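Local coordinates for protein FeeM (Uncultured bacterium, PDB 2G0B) that probably joins a fatty acyl group, delivered by an acyl carrier protein, to the amino group of tyrosine, giving N-acyl tyrosine, at residues Y61-D69 with K93-D103. Numbering follows the deposited sequence.
Sequences YGTISIIND and KLAEVVQFAMD. With NLT (N-dodecanoyl-L-tyrosine), chain I.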
# COMPACT_ATOMS: atom_id res chain seq x y z
N TYR A 61 -3.81 -13.04 7.10
CA TYR A 61 -5.07 -12.33 6.97
C TYR A 61 -4.97 -10.98 6.29
O TYR A 61 -5.97 -10.43 5.86
CB TYR A 61 -5.81 -12.23 8.31
CG TYR A 61 -5.24 -11.28 9.35
CD1 TYR A 61 -5.71 -9.96 9.45
CD2 TYR A 61 -4.32 -11.72 10.30
CE1 TYR A 61 -5.23 -9.10 10.43
CE2 TYR A 61 -3.83 -10.87 11.29
CZ TYR A 61 -4.29 -9.56 11.35
OH TYR A 61 -3.82 -8.70 12.31
N GLY A 62 -3.75 -10.47 6.16
CA GLY A 62 -3.57 -9.15 5.58
C GLY A 62 -2.26 -9.03 4.87
O GLY A 62 -1.30 -9.69 5.22
N THR A 63 -2.22 -8.19 3.85
CA THR A 63 -1.02 -8.04 3.04
C THR A 63 -0.88 -6.63 2.49
O THR A 63 -1.87 -5.92 2.32
CB THR A 63 -1.01 -9.08 1.90
OG1 THR A 63 0.06 -8.78 1.00
CG2 THR A 63 -2.25 -8.96 1.02
N ILE A 64 0.36 -6.23 2.24
CA ILE A 64 0.67 -4.95 1.59
C ILE A 64 1.98 -5.09 0.83
O ILE A 64 2.89 -5.77 1.27
CB ILE A 64 0.73 -3.77 2.64
CG1 ILE A 64 0.59 -2.41 1.95
CG2 ILE A 64 2.00 -3.81 3.49
CD1 ILE A 64 0.11 -1.30 2.86
N SER A 65 2.05 -4.49 -0.35
CA SER A 65 3.28 -4.51 -1.12
C SER A 65 3.78 -3.11 -1.45
O SER A 65 3.07 -2.13 -1.31
CB SER A 65 3.11 -5.33 -2.41
OG SER A 65 2.59 -6.62 -2.15
N ILE A 66 5.03 -3.04 -1.88
CA ILE A 66 5.64 -1.79 -2.30
C ILE A 66 6.46 -2.02 -3.57
O ILE A 66 7.23 -2.97 -3.64
CB ILE A 66 6.50 -1.19 -1.14
CG1 ILE A 66 7.44 -0.10 -1.67
CG2 ILE A 66 7.29 -2.26 -0.41
CD1 ILE A 66 7.67 1.02 -0.67
N ILE A 67 6.23 -1.19 -4.59
CA ILE A 67 6.96 -1.31 -5.86
C ILE A 67 7.90 -0.13 -6.06
O ILE A 67 7.47 1.02 -6.04
CB ILE A 67 5.98 -1.41 -7.03
CG1 ILE A 67 4.87 -2.42 -6.72
CG2 ILE A 67 6.72 -1.76 -8.34
CD1 ILE A 67 3.78 -2.47 -7.75
N ASN A 68 9.18 -0.42 -6.25
CA ASN A 68 10.17 0.63 -6.45
C ASN A 68 10.22 1.10 -7.89
O ASN A 68 10.11 0.30 -8.82
CB ASN A 68 11.54 0.15 -5.99
CG ASN A 68 11.80 0.48 -4.55
OD1 ASN A 68 12.05 -0.41 -3.74
ND2 ASN A 68 11.73 1.76 -4.22
N ASP A 69 10.37 2.41 -8.07
CA ASP A 69 10.46 3.00 -9.40
C ASP A 69 11.68 2.47 -10.16
O ASP A 69 12.82 2.82 -9.87
CB ASP A 69 10.52 4.53 -9.30
CG ASP A 69 10.08 5.22 -10.59
OD1 ASP A 69 9.70 4.52 -11.56
OD2 ASP A 69 10.08 6.46 -10.71
N LYS A 93 13.73 9.40 -5.80
CA LYS A 93 13.38 8.01 -5.60
C LYS A 93 11.91 7.91 -5.23
O LYS A 93 11.49 8.41 -4.19
CB LYS A 93 14.27 7.37 -4.53
CG LYS A 93 14.33 5.86 -4.64
CD LYS A 93 15.41 5.28 -3.77
CE LYS A 93 15.33 3.78 -3.78
NZ LYS A 93 16.62 3.13 -4.10
N LEU A 94 11.13 7.31 -6.11
CA LEU A 94 9.71 7.10 -5.85
C LEU A 94 9.41 5.63 -5.62
O LEU A 94 10.15 4.75 -6.08
CB LEU A 94 8.85 7.63 -6.99
CG LEU A 94 9.19 8.99 -7.59
CD1 LEU A 94 8.33 9.24 -8.80
CD2 LEU A 94 9.02 10.09 -6.57
N ALA A 95 8.33 5.37 -4.90
CA ALA A 95 7.84 4.02 -4.69
C ALA A 95 6.36 4.08 -4.45
O ALA A 95 5.87 5.00 -3.80
CB ALA A 95 8.54 3.37 -3.52
N GLU A 96 5.63 3.13 -5.00
CA GLU A 96 4.20 3.10 -4.83
C GLU A 96 3.82 1.96 -3.90
O GLU A 96 4.26 0.82 -4.09
CB GLU A 96 3.48 2.97 -6.18
CG GLU A 96 2.04 2.51 -6.06
CD GLU A 96 1.16 2.88 -7.25
OE1 GLU A 96 -0.06 3.07 -7.04
OE2 GLU A 96 1.68 2.96 -8.39
N VAL A 97 3.05 2.28 -2.86
CA VAL A 97 2.52 1.26 -1.97
C VAL A 97 1.23 0.73 -2.56
O VAL A 97 0.29 1.50 -2.85
CB VAL A 97 2.27 1.81 -0.55
CG1 VAL A 97 2.01 0.69 0.39
CG2 VAL A 97 3.46 2.61 -0.08
N VAL A 98 1.16 -0.58 -2.71
CA VAL A 98 0.19 -1.20 -3.58
C VAL A 98 -0.35 -2.54 -3.00
O VAL A 98 0.27 -3.12 -2.10
CB VAL A 98 0.85 -1.36 -4.98
CG1 VAL A 98 1.09 -2.81 -5.34
CG2 VAL A 98 0.07 -0.65 -6.02
N GLN A 99 -1.52 -2.99 -3.49
CA GLN A 99 -2.13 -4.29 -3.12
C GLN A 99 -2.33 -4.48 -1.61
O GLN A 99 -2.07 -5.56 -1.06
CB GLN A 99 -1.37 -5.48 -3.74
CG GLN A 99 -1.30 -5.49 -5.26
CD GLN A 99 -2.50 -6.16 -5.93
OE1 GLN A 99 -3.46 -5.49 -6.31
NE2 GLN A 99 -2.42 -7.47 -6.12
N PHE A 100 -2.78 -3.42 -0.95
CA PHE A 100 -3.13 -3.47 0.46
C PHE A 100 -4.51 -4.10 0.60
O PHE A 100 -5.49 -3.63 0.01
CB PHE A 100 -3.10 -2.07 1.06
CG PHE A 100 -3.66 -1.98 2.45
CD1 PHE A 100 -3.25 -2.86 3.43
CD2 PHE A 100 -4.58 -1.01 2.77
CE1 PHE A 100 -3.76 -2.78 4.70
CE2 PHE A 100 -5.09 -0.92 4.05
CZ PHE A 100 -4.68 -1.80 5.01
N ALA A 101 -4.58 -5.18 1.37
CA ALA A 101 -5.82 -5.91 1.57
C ALA A 101 -5.81 -6.64 2.89
O ALA A 101 -4.77 -7.12 3.32
CB ALA A 101 -6.06 -6.90 0.42
N MET A 102 -6.97 -6.68 3.54
CA MET A 102 -7.17 -7.43 4.78
C MET A 102 -8.40 -8.28 4.60
O MET A 102 -9.37 -7.84 3.99
CB MET A 102 -7.40 -6.48 5.97
CG MET A 102 -6.39 -5.33 6.11
SD MET A 102 -5.18 -5.67 7.35
CE MET A 102 -6.15 -5.63 8.84
N ASP A 103 -8.38 -9.50 5.12
CA ASP A 103 -9.55 -10.37 5.10
C ASP A 103 -10.30 -10.24 6.43
O ASP A 103 -9.82 -10.74 7.47
CB ASP A 103 -9.13 -11.82 4.84
CG ASP A 103 -10.33 -12.76 4.62
OD1 ASP A 103 -11.49 -12.29 4.54
OD2 ASP A 103 -10.19 -13.99 4.50
N NLT I . -4.68 0.86 -3.68
C1 NLT I . -4.29 0.52 -2.45
OL NLT I . -4.23 -0.64 -2.05
C2 NLT I . -3.94 1.68 -1.52
C3 NLT I . -2.66 1.42 -0.72
C4 NLT I . -2.61 2.28 0.56
C5 NLT I . -1.34 2.01 1.37
C6 NLT I . -1.08 3.07 2.44
C7 NLT I . 0.35 2.98 2.98
C8 NLT I . 0.47 3.69 4.33
C9 NLT I . 1.91 3.68 4.88
C10 NLT I . 2.19 5.04 5.52
C11 NLT I . 3.63 5.23 6.01
C12 NLT I . 3.72 6.48 6.88
CA NLT I . -5.17 -0.08 -4.69
CB NLT I . -5.56 0.66 -5.96
CG NLT I . -7.00 1.14 -5.91
CD2 NLT I . -8.03 0.22 -5.76
CE2 NLT I . -9.34 0.66 -5.72
CZ NLT I . -9.62 2.01 -5.84
CE1 NLT I . -8.59 2.93 -5.98
CD1 NLT I . -7.28 2.49 -6.02
OH NLT I . -10.88 2.43 -5.79
C NLT I . -4.14 -1.10 -5.08
O NLT I . -2.94 -0.72 -5.15
O2 NLT I . -4.49 -2.27 -5.34
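T63 and A101, S65 and V98, and I67 and E96 form three antiparallel hydrogen-bonded pairs, the core of a ladder that D103 N to Y61 O and D69 N to L94 O extend at its ends. Most of the N-H...O angles exceed 160°, but V98 N meets S65 O from well above the carbonyl plane; T63 N to A101 O is 2.8 Å. Between T63 and S65 the register slips by one residue, a beta bulge on the 94-102 side. Q99 takes up the extra residue in a left-handed conformation (phi 55°, psi 42°), which helps turn two successive amides to the product, N-dodecanoyl-L-tyrosine (NLT). Q99 N donates to carboxylate atom O of NLT at 3.2 Å. F100 N donates weakly to the acyl carbonyl OL of NLT at 3.3 Å. A bulge in this strand is a hallmark of the GNAT acetyltransferase fold, where its amide commonly holds the acyl carbonyl.

I64, V97 and F100 line the acyl chain's path. With chi1 at -161° and the chain extended at chi2, I64 CD1 lies between V97 CG1 and F100 CD1, 3.7 Å from each, and 3.9 Å from NLT C5. Branched I64 and V97 and the flat F100 ring offer the dodecanoyl chain an apolar surface. On the other face, the I67 and V98 side chains cross, with I67 CD1 3.6 Å from V98 CG1. Separately, M102 CE reaches the edge of the Y61 ring.

Polar ends look elsewhere: the D69 side chain lies alongside L94 and its OD2 salt-bridges R88, while buried E96 is satisfied by M76 N and S142 OG.

These are central strands of the sheet, with 49-56 beyond 59-68 and 138-143 beyond 94-102. Helices 15-31 and 38-44 cover the T63, S65, V98 and A101 face.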